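Local coordinates for hypothetical protein AF1704 (Archaeoglobus fulgidus, PDB 1ZBM), which probably catalyses the conversion of cyclic dehypoxanthine futalosine into 1,4-dihydroxy-6-naphthoate, a step in menaquinone biosynthesis, at residues V14-D19 with I40-E45; D21-F26 with E220-Y225; Y59-I64 with N186-D191. All coordinates share one frame; numbering follows the deposited sequence.

In the fold
From the N terminus, strand 11-16 comes first and leads into helix 20-30. Interaction 1 closes the short loop across that helix by pairing 14-19 with 40-45. Interaction 2 starts inside this loop, at 21-26, and ends far beyond it at 220-225, so the two cross. Interaction 3, joining 59-64 to 186-191, follows interaction 1 in series and is nested inside the long loop of interaction 2. Interactions 1 and 3 belong to one mixed sheet and meet at A15, whose backbone bonds to V61 and A63. Interaction 2 ties helix 20-30 to helix 215-222, and D22 reaches back to H16 and T17.

Interaction 1. Residues V14-D19 with I40-E45; sequences VAHTPD and IEHVIE
V14, A15 and H16 run beside H42, V43 and I44 as parallel strands, the two strands of the beta-alpha-beta unit built from strand 11-16, helix 20-30 and strand 39-44. Backbone bonds pass back and forth: V14 N to E41 O at 2.9 Å, V43 N to V14 O, H16 N to V43 O, and finally E45 N to H16 O at 2.9 Å. H16 O also receives the CA-H of I44.

The face carrying V14, H16, H42 and I44 is the tight one, with helix 20-30 against it. V14 CG2, anti to the carbonyl carbon, presses on I40 CG2 at 3.3 Å, closer than ordinary van der Waals contact. The imidazoles of H16 and H42 meet rim to rim, planes at 90°; their nearest atoms are too close to be trusted. H16 is held from the helix as well, ND1 bonding D22 and the ring stacking with F26.

The other face packs less closely between the strands: A15 CB and V43 CB stand 4.1 Å apart, and Y59 touches both. Strand 39-44 is the outermost strand of its sheet, and here E41 is exposed. The E45 carboxylate is bound by Y59 OH and by K53, the latter in a salt bridge. Past the strand, the T17 side chain comes to about 6 Å from that of H152, the predicted proton acceptor. Back on the first face, I44, although exposed, is tightly met by P18: the two side chains slide past each other in opposite directions, P18 CG 3.2 Å from I44 CG2, while P18 CD lies 3.3 Å from E45 O.

Interaction 2. Residues D21-F26 with E220-Y225; sequences DDAFMF and EYAMKY
A23 and A222 make a small, buried packing contact between helix 20-30 and helix 215-222, with no hydrogen bond across it. Two alanines facing each other let the backbones come close, their CA atoms being only 4.8 Å apart. A23 points its methyl toward the partner helix: A23 CB is 3.6 Å from A222 CA and 3.8 Å from A222 CB. The A222 methyl in turn lies against the next step of the first helix, with A222 CB 3.8 Å from F24 N.

F24 itself leaves the contact by its ring. Its CG is anti to the backbone N (chi1 -178°), and the side chain packs on A218 and I219 of helix 215-222, A211 of helix 194-213 and A238 of helix 231-241. Helix 20-30 is the first helix of a lobe whose sheet has the strand order 2-1-3-5-4, as in type 2 periplasmic-binding-protein folds, and this contact joins it to the helices from the later part of the chain.

Two tyrosines also reach the A23 methyl. Y225, three residues after A222, presents a ring edge: A23 CB lies near the ring plane, 3.8 Å from Y225 CD2. Y221 stays more distant, its CE2 at 4.3 Å from A23 CB. K224 lays its aliphatic chain on both rings, CG over a face of Y225 and CD 3.5 Å above the plane of Y221, each offset toward the rim. Beyond the contact, Y221 meets H31 edge-to-face, while Y225 touches P18, its side chain about 9 Å from that of H152, the predicted proton acceptor.

Interaction 3. Residues Y59-I64 with N186-D191; sequences YEVTAI and NAIRRD
An antiparallel strand pair in the mixed sheet sets V61, T62 and A63 against I188, A187 and N186. T62 and A187 are the hydrogen-bonded pair: T62 N gives to A187 O at 2.9 Å, nearly along the C=O axis, and A187 N returns to T62 O. Two residues further along, R189 N bonds E60 O at 2.8 Å, almost straight at 173°. V61 and I188 form a non-hydrogen-bonded pair, V61 CG2 resting 4.0 Å from I188 CG1. On the face carrying T62 and A187, I64 CG2 touches A187 CB at 3.7 Å.

Strand 181-189 runs between strands 61-65 and 76-86, against the direction of both, the reversed strand of a 2-1-3-5-4 order seen in type 2 periplasmic-binding-protein folds. Where the pairing ends, R189 crosses E60. E60 CG lies over one face of the guanidinium, off toward its rim, and E60 OE2 makes a long salt bridge of 3.5 Å to R189 NH2. The tighter grip is R189 NE on D191 OD1, 2.6 Å, on the syn side of the carboxylate. NH1 goes to A57 O, and E60 OE1 to R13 N. An alanine at R189 would probably leave D191 OD1 and E60 OE2 without their positive mate and E60 CG without the flat group it packs on.

Interaction 1. Residues V14-D19 with I40-E45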
loop_
_atom_site.group_PDB
_atom_site.type_symbol
_atom_site.label_atom_id
_atom_site.label_comp_id
_atom_site.label_asym_id
_atom_site.label_seq_id
_atom_site.Cartn_x
_atom_site.Cartn_y
_atom_site.Cartn_z
ATOM N N VAL A 14 -1.641 -16.488 2.488
ATOM C CA VAL A 14 -2.026 -15.086 2.547
ATOM C C VAL A 14 -0.765 -14.267 2.764
ATOM O O VAL A 14 -0.113 -14.356 3.809
ATOM C CB VAL A 14 -3.043 -14.844 3.697
ATOM C CG1 VAL A 14 -3.482 -13.382 3.731
ATOM C CG2 VAL A 14 -4.253 -15.750 3.496
ATOM N N ALA A 15 -0.419 -13.488 1.748
ATOM C CA ALA A 15 0.773 -12.669 1.782
ATOM C C ALA A 15 0.474 -11.199 1.967
ATOM O O ALA A 15 -0.431 -10.634 1.345
ATOM C CB ALA A 15 1.579 -12.869 0.494
ATOM N N HIS A 16 1.252 -10.592 2.847
ATOM C CA HIS A 16 1.139 -9.185 3.122
ATOM C C HIS A 16 2.513 -8.629 3.483
ATOM O O HIS A 16 3.519 -9.348 3.408
ATOM C CB HIS A 16 0.083 -8.896 4.202
ATOM C CG HIS A 16 0.038 -9.892 5.316
ATOM N ND1 HIS A 16 0.386 -9.568 6.612
ATOM C CD2 HIS A 16 -0.389 -11.173 5.350
ATOM C CE1 HIS A 16 0.169 -10.610 7.391
ATOM N NE2 HIS A 16 -0.301 -11.598 6.653
ATOM N N THR A 17 2.549 -7.364 3.877
ATOM C CA THR A 17 3.805 -6.670 4.135
ATOM C C THR A 17 4.301 -6.408 5.548
ATOM O O THR A 17 3.519 -6.305 6.488
ATOM C CB THR A 17 3.778 -5.320 3.412
ATOM O OG1 THR A 17 2.726 -4.504 3.955
ATOM C CG2 THR A 17 3.534 -5.533 1.932
ATOM N N PRO A 18 5.632 -6.278 5.704
ATOM C CA PRO A 18 6.268 -6.018 7.001
ATOM C C PRO A 18 6.108 -4.542 7.350
ATOM O O PRO A 18 7.091 -3.818 7.474
ATOM C CB PRO A 18 7.738 -6.382 6.763
ATOM C CG PRO A 18 7.755 -7.087 5.409
ATOM C CD PRO A 18 6.652 -6.430 4.654
ATOM N N ASP A 19 4.863 -4.093 7.466
ATOM C CA ASP A 19 4.586 -2.707 7.804
ATOM C C ASP A 19 3.575 -2.651 8.942
ATOM O O ASP A 19 2.697 -3.513 9.058
ATOM C CB ASP A 19 4.042 -1.948 6.590
ATOM C CG ASP A 19 5.005 -1.955 5.414
ATOM O OD1 ASP A 19 6.172 -1.550 5.593
ATOM O OD2 ASP A 19 4.593 -2.361 4.311
ATOM N N ILE A 40 -4.967 -20.931 7.222
ATOM C CA ILE A 40 -4.139 -19.886 6.639
ATOM C C ILE A 40 -2.657 -19.908 6.990
ATOM O O ILE A 40 -2.271 -20.104 8.146
ATOM C CB ILE A 40 -4.696 -18.495 7.020
ATOM C CG1 ILE A 40 -6.171 -18.403 6.611
ATOM C CG2 ILE A 40 -3.880 -17.401 6.370
ATOM C CD1 ILE A 40 -6.924 -17.269 7.265
ATOM N N GLU A 41 -1.829 -19.697 5.971
ATOM C CA GLU A 41 -0.381 -19.633 6.144
ATOM C C GLU A 41 0.036 -18.233 5.702
ATOM O O GLU A 41 -0.139 -17.861 4.546
ATOM C CB GLU A 41 0.323 -20.675 5.267
ATOM C CG GLU A 41 1.839 -20.772 5.513
ATOM C CD GLU A 41 2.619 -21.234 4.288
ATOM O OE1 GLU A 41 2.110 -22.112 3.544
ATOM O OE2 GLU A 41 3.752 -20.733 4.071
ATOM N N HIS A 42 0.585 -17.464 6.629
ATOM C CA HIS A 42 1.014 -16.115 6.325
ATOM C C HIS A 42 2.430 -16.051 5.783
ATOM O O HIS A 42 3.333 -16.757 6.248
ATOM C CB HIS A 42 0.932 -15.223 7.567
ATOM C CG HIS A 42 -0.462 -14.953 8.031
ATOM N ND1 HIS A 42 -1.117 -15.762 8.935
ATOM C CD2 HIS A 42 -1.339 -13.980 7.691
ATOM C CE1 HIS A 42 -2.337 -15.297 9.130
ATOM N NE2 HIS A 42 -2.498 -14.216 8.386
ATOM N N VAL A 43 2.596 -15.173 4.801
ATOM C CA VAL A 43 3.863 -14.930 4.147
ATOM C C VAL A 43 4.023 -13.422 4.128
ATOM O O VAL A 43 3.198 -12.718 3.545
ATOM C CB VAL A 43 3.854 -15.469 2.697
ATOM C CG1 VAL A 43 5.205 -15.219 2.049
ATOM C CG2 VAL A 43 3.537 -16.983 2.700
ATOM N N ILE A 44 5.075 -12.932 4.778
ATOM C CA ILE A 44 5.361 -11.497 4.868
ATOM C C ILE A 44 6.535 -11.117 3.981
ATOM O O ILE A 44 7.634 -11.635 4.148
ATOM C CB ILE A 44 5.711 -11.089 6.324
ATOM C CG1 ILE A 44 4.587 -11.522 7.256
ATOM C CG2 ILE A 44 5.988 -9.593 6.417
ATOM C CD1 ILE A 44 4.748 -12.934 7.707
ATOM N N GLU A 45 6.299 -10.201 3.052
ATOM C CA GLU A 45 7.334 -9.762 2.136
ATOM C C GLU A 45 7.046 -8.333 1.686
ATOM O O GLU A 45 5.904 -7.874 1.751
ATOM C CB GLU A 45 7.382 -10.694 0.927
ATOM C CG GLU A 45 8.061 -12.022 1.188
ATOM C CD GLU A 45 7.902 -12.973 0.019
ATOM O OE1 GLU A 45 8.681 -13.945 -0.084
ATOM O OE2 GLU A 45 6.982 -12.754 -0.801
#

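Interaction 2. Residues D21-F26 with E220-Y225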
loop_
_atom_site.group_PDB
_atom_site.type_symbol
_atom_site.label_atom_id
_atom_site.label_comp_id
_atom_site.label_asym_id
_atom_site.label_seq_id
_atom_site.Cartn_x
_atom_site.Cartn_y
_atom_site.Cartn_z
ATOM N N ASP A 21 0.977 -0.598 9.606
ATOM C CA ASP A 21 -0.411 -0.543 9.174
ATOM C C ASP A 21 -0.913 -1.935 8.797
ATOM O O ASP A 21 -2.057 -2.290 9.086
ATOM C CB ASP A 21 -0.555 0.420 7.991
ATOM C CG ASP A 21 0.258 -0.011 6.788
ATOM O OD1 ASP A 21 -0.354 -0.364 5.763
ATOM O OD2 ASP A 21 1.502 -0.009 6.871
ATOM N N ASP A 22 -0.051 -2.731 8.173
ATOM C CA ASP A 22 -0.426 -4.083 7.766
ATOM C C ASP A 22 -0.548 -5.045 8.953
ATOM O O ASP A 22 -1.551 -5.739 9.088
ATOM C CB ASP A 22 0.583 -4.626 6.751
ATOM C CG ASP A 22 0.202 -5.978 6.231
ATOM O OD1 ASP A 22 0.246 -6.961 7.011
ATOM O OD2 ASP A 22 -0.150 -6.077 5.037
ATOM N N ALA A 23 0.470 -5.086 9.808
ATOM C CA ALA A 23 0.445 -5.961 10.975
ATOM C C ALA A 23 -0.774 -5.607 11.823
ATOM O O ALA A 23 -1.434 -6.478 12.393
ATOM C CB ALA A 23 1.729 -5.775 11.793
ATOM N N PHE A 24 -1.052 -4.309 11.895
ATOM C CA PHE A 24 -2.179 -3.766 12.642
ATOM C C PHE A 24 -3.472 -4.410 12.132
ATOM O O PHE A 24 -4.206 -5.041 12.891
ATOM C CB PHE A 24 -2.205 -2.242 12.449
ATOM C CG PHE A 24 -3.297 -1.537 13.203
ATOM C CD1 PHE A 24 -3.192 -1.319 14.575
ATOM C CD2 PHE A 24 -4.439 -1.105 12.542
ATOM C CE1 PHE A 24 -4.208 -0.655 15.281
ATOM C CE2 PHE A 24 -5.462 -0.443 13.235
ATOM C CZ PHE A 24 -5.347 -0.226 14.611
HETATM N N MSE A 25 -3.717 -4.261 10.833
HETATM C CA MSE A 25 -4.890 -4.814 10.168
HETATM C C MSE A 25 -5.000 -6.337 10.343
HETATM O O MSE A 25 -6.087 -6.867 10.617
HETATM C CB MSE A 25 -4.826 -4.460 8.678
HETATM C CG MSE A 25 -6.024 -4.879 7.852
HETATM SE SE MSE A 25 -5.661 -4.673 5.933
HETATM C CE MSE A 25 -4.956 -2.856 5.979
ATOM N N PHE A 26 -3.875 -7.038 10.212
ATOM C CA PHE A 26 -3.865 -8.505 10.336
ATOM C C PHE A 26 -3.665 -9.080 11.736
ATOM O O PHE A 26 -3.690 -10.298 11.904
ATOM C CB PHE A 26 -2.794 -9.122 9.432
ATOM C CG PHE A 26 -3.174 -9.178 7.982
ATOM C CD1 PHE A 26 -2.834 -8.148 7.123
ATOM C CD2 PHE A 26 -3.833 -10.287 7.467
ATOM C CE1 PHE A 26 -3.141 -8.221 5.764
ATOM C CE2 PHE A 26 -4.149 -10.376 6.112
ATOM C CZ PHE A 26 -3.799 -9.343 5.260
ATOM N N GLU A 220 0.259 -2.783 19.387
ATOM C CA GLU A 220 1.346 -3.310 20.211
ATOM C C GLU A 220 2.186 -4.317 19.432
ATOM O O GLU A 220 3.412 -4.232 19.406
ATOM C CB GLU A 220 0.782 -3.986 21.461
ATOM C CG GLU A 220 1.849 -4.383 22.474
ATOM C CD GLU A 220 2.604 -3.180 23.003
ATOM O OE1 GLU A 220 1.945 -2.206 23.448
ATOM O OE2 GLU A 220 3.861 -3.198 22.973
ATOM N N TYR A 221 1.519 -5.281 18.813
ATOM C CA TYR A 221 2.217 -6.286 18.033
ATOM C C TYR A 221 2.814 -5.644 16.776
ATOM O O TYR A 221 3.942 -5.944 16.390
ATOM C CB TYR A 221 1.251 -7.393 17.630
ATOM C CG TYR A 221 1.831 -8.373 16.640
ATOM C CD1 TYR A 221 2.763 -9.329 17.041
ATOM C CD2 TYR A 221 1.465 -8.329 15.296
ATOM C CE1 TYR A 221 3.321 -10.222 16.130
ATOM C CE2 TYR A 221 2.014 -9.216 14.370
ATOM C CZ TYR A 221 2.941 -10.159 14.793
ATOM O OH TYR A 221 3.500 -11.036 13.894
ATOM N N ALA A 222 2.049 -4.754 16.152
ATOM C CA ALA A 222 2.472 -4.078 14.933
ATOM C C ALA A 222 3.783 -3.342 15.101
ATOM O O ALA A 222 4.498 -3.093 14.127
ATOM C CB ALA A 222 1.392 -3.099 14.480
HETATM N N MSE A 223 4.095 -2.980 16.339
HETATM C CA MSE A 223 5.325 -2.258 16.623
HETATM C C MSE A 223 6.556 -2.943 16.029
HETATM O O MSE A 223 7.542 -2.280 15.715
HETATM C CB MSE A 223 5.493 -2.076 18.140
HETATM C CG MSE A 223 4.457 -1.142 18.777
HETATM SE SE MSE A 223 4.431 0.634 17.983
HETATM C CE MSE A 223 6.193 1.232 18.498
ATOM N N LYS A 224 6.512 -4.261 15.858
ATOM C CA LYS A 224 7.673 -4.947 15.286
ATOM C C LYS A 224 8.073 -4.371 13.915
ATOM O O LYS A 224 9.183 -4.605 13.434
ATOM C CB LYS A 224 7.412 -6.447 15.163
ATOM C CG LYS A 224 6.232 -6.786 14.302
ATOM C CD LYS A 224 5.890 -8.245 14.410
ATOM C CE LYS A 224 7.025 -9.115 13.923
ATOM N NZ LYS A 224 6.519 -10.500 13.806
ATOM N N TYR A 225 7.173 -3.613 13.300
ATOM C CA TYR A 225 7.452 -3.002 12.009
ATOM C C TYR A 225 7.359 -1.481 12.075
ATOM O O TYR A 225 7.334 -0.813 11.041
ATOM C CB TYR A 225 6.481 -3.522 10.949
ATOM C CG TYR A 225 6.545 -5.015 10.739
ATOM C CD1 TYR A 225 7.750 -5.649 10.447
ATOM C CD2 TYR A 225 5.397 -5.799 10.821
ATOM C CE1 TYR A 225 7.807 -7.026 10.243
ATOM C CE2 TYR A 225 5.451 -7.176 10.618
ATOM C CZ TYR A 225 6.660 -7.776 10.330
ATOM O OH TYR A 225 6.721 -9.134 10.117
#

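Interaction 3. Residues Y59-I64 with N186-D191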
loop_
_atom_site.group_PDB
_atom_site.type_symbol
_atom_site.label_atom_id
_atom_site.label_comp_id
_atom_site.label_asym_id
_atom_site.label_seq_id
_atom_site.Cartn_x
_atom_site.Cartn_y
_atom_site.Cartn_z
ATOM N N TYR A 59 0.411 -16.622 -4.737
ATOM C CA TYR A 59 -0.436 -16.836 -3.571
ATOM C C TYR A 59 -1.929 -16.747 -3.867
ATOM O O TYR A 59 -2.347 -16.164 -4.869
ATOM C CB TYR A 59 -0.068 -15.829 -2.478
ATOM C CG TYR A 59 1.418 -15.722 -2.235
ATOM C CD1 TYR A 59 2.145 -16.793 -1.715
ATOM C CD2 TYR A 59 2.103 -14.551 -2.536
ATOM C CE1 TYR A 59 3.521 -16.692 -1.502
ATOM C CE2 TYR A 59 3.468 -14.440 -2.328
ATOM C CZ TYR A 59 4.175 -15.505 -1.815
ATOM O OH TYR A 59 5.534 -15.380 -1.619
ATOM N N GLU A 60 -2.727 -17.349 -2.991
ATOM C CA GLU A 60 -4.175 -17.312 -3.133
ATOM C C GLU A 60 -4.665 -15.901 -2.846
ATOM O O GLU A 60 -5.551 -15.397 -3.527
ATOM C CB GLU A 60 -4.846 -18.274 -2.151
ATOM C CG GLU A 60 -4.864 -19.719 -2.585
ATOM C CD GLU A 60 -3.587 -20.472 -2.266
ATOM O OE1 GLU A 60 -2.698 -19.915 -1.578
ATOM O OE2 GLU A 60 -3.488 -21.639 -2.701
ATOM N N VAL A 61 -4.092 -15.275 -1.823
ATOM C CA VAL A 61 -4.463 -13.910 -1.441
ATOM C C VAL A 61 -3.189 -13.111 -1.170
ATOM O O VAL A 61 -2.362 -13.511 -0.352
ATOM C CB VAL A 61 -5.317 -13.880 -0.146
ATOM C CG1 VAL A 61 -5.682 -12.437 0.190
ATOM C CG2 VAL A 61 -6.579 -14.718 -0.310
ATOM N N THR A 62 -3.030 -11.981 -1.843
ATOM C CA THR A 62 -1.842 -11.168 -1.637
ATOM C C THR A 62 -2.113 -9.675 -1.675
ATOM O O THR A 62 -2.970 -9.221 -2.429
ATOM C CB THR A 62 -0.764 -11.475 -2.707
ATOM O OG1 THR A 62 0.358 -10.600 -2.523
ATOM C CG2 THR A 62 -1.319 -11.261 -4.101
ATOM N N ALA A 63 -1.402 -8.906 -0.853
ATOM C CA ALA A 63 -1.567 -7.455 -0.886
ATOM C C ALA A 63 -0.913 -7.089 -2.213
ATOM O O ALA A 63 -0.130 -7.872 -2.752
ATOM C CB ALA A 63 -0.817 -6.797 0.271
ATOM N N ILE A 64 -1.225 -5.916 -2.744
ATOM C CA ILE A 64 -0.646 -5.502 -4.017
ATOM C C ILE A 64 -1.048 -4.077 -4.365
ATOM O O ILE A 64 -2.199 -3.688 -4.187
ATOM C CB ILE A 64 -1.101 -6.427 -5.163
ATOM C CG1 ILE A 64 -0.363 -6.066 -6.450
ATOM C CG2 ILE A 64 -2.594 -6.267 -5.400
ATOM C CD1 ILE A 64 -0.711 -6.955 -7.614
ATOM N N ASN A 186 -6.099 -5.424 -1.607
ATOM C CA ASN A 186 -6.019 -6.817 -1.239
ATOM C C ASN A 186 -6.559 -7.546 -2.462
ATOM O O ASN A 186 -7.653 -7.252 -2.928
ATOM C CB ASN A 186 -6.859 -7.133 -0.004
ATOM C CG ASN A 186 -6.049 -7.821 1.072
ATOM O OD1 ASN A 186 -6.590 -8.512 1.940
ATOM N ND2 ASN A 186 -4.736 -7.631 1.024
ATOM N N ALA A 187 -5.771 -8.482 -2.981
ATOM C CA ALA A 187 -6.131 -9.224 -4.175
ATOM C C ALA A 187 -6.294 -10.726 -3.928
ATOM O O ALA A 187 -5.464 -11.352 -3.259
ATOM C CB ALA A 187 -5.075 -8.985 -5.245
ATOM N N ILE A 188 -7.361 -11.302 -4.482
ATOM C CA ILE A 188 -7.623 -12.732 -4.333
ATOM C C ILE A 188 -7.693 -13.419 -5.702
ATOM O O ILE A 188 -8.418 -12.977 -6.590
ATOM C CB ILE A 188 -8.935 -12.989 -3.508
ATOM C CG1 ILE A 188 -9.178 -14.493 -3.334
ATOM C CG2 ILE A 188 -10.118 -12.345 -4.176
ATOM C CD1 ILE A 188 -10.258 -14.803 -2.324
ATOM N N ARG A 189 -6.922 -14.499 -5.852
ATOM C CA ARG A 189 -6.841 -15.251 -7.100
ATOM C C ARG A 189 -8.248 -15.612 -7.576
ATOM O O ARG A 189 -9.121 -15.915 -6.766
ATOM C CB ARG A 189 -5.964 -16.505 -6.894
ATOM C CG ARG A 189 -5.118 -16.917 -8.120
ATOM C CD ARG A 189 -3.929 -17.838 -7.766
ATOM N NE ARG A 189 -4.353 -19.133 -7.236
ATOM C CZ ARG A 189 -3.570 -19.964 -6.548
ATOM N NH1 ARG A 189 -2.302 -19.646 -6.295
ATOM N NH2 ARG A 189 -4.067 -21.111 -6.094
ATOM N N ARG A 190 -8.480 -15.568 -8.883
ATOM C CA ARG A 190 -9.811 -15.852 -9.406
ATOM C C ARG A 190 -10.202 -17.326 -9.465
ATOM O O ARG A 190 -11.379 -17.645 -9.642
ATOM C CB ARG A 190 -9.960 -15.225 -10.796
ATOM C CG ARG A 190 -9.924 -13.692 -10.819
ATOM C CD ARG A 190 -9.885 -13.178 -12.258
ATOM N NE ARG A 190 -9.782 -11.724 -12.355
ATOM C CZ ARG A 190 -10.786 -10.883 -12.132
ATOM N NH1 ARG A 190 -11.983 -11.342 -11.793
ATOM N NH2 ARG A 190 -10.589 -9.578 -12.262
ATOM N N ASP A 191 -9.232 -18.225 -9.311
ATOM C CA ASP A 191 -9.517 -19.662 -9.369
ATOM C C ASP A 191 -10.003 -20.276 -8.052
ATOM O O ASP A 191 -10.267 -21.482 -7.985
ATOM C CB ASP A 191 -8.278 -20.430 -9.831
ATOM C CG ASP A 191 -7.216 -20.498 -8.763
ATOM O OD1 ASP A 191 -6.628 -19.449 -8.439
ATOM O OD2 ASP A 191 -6.981 -21.600 -8.228
#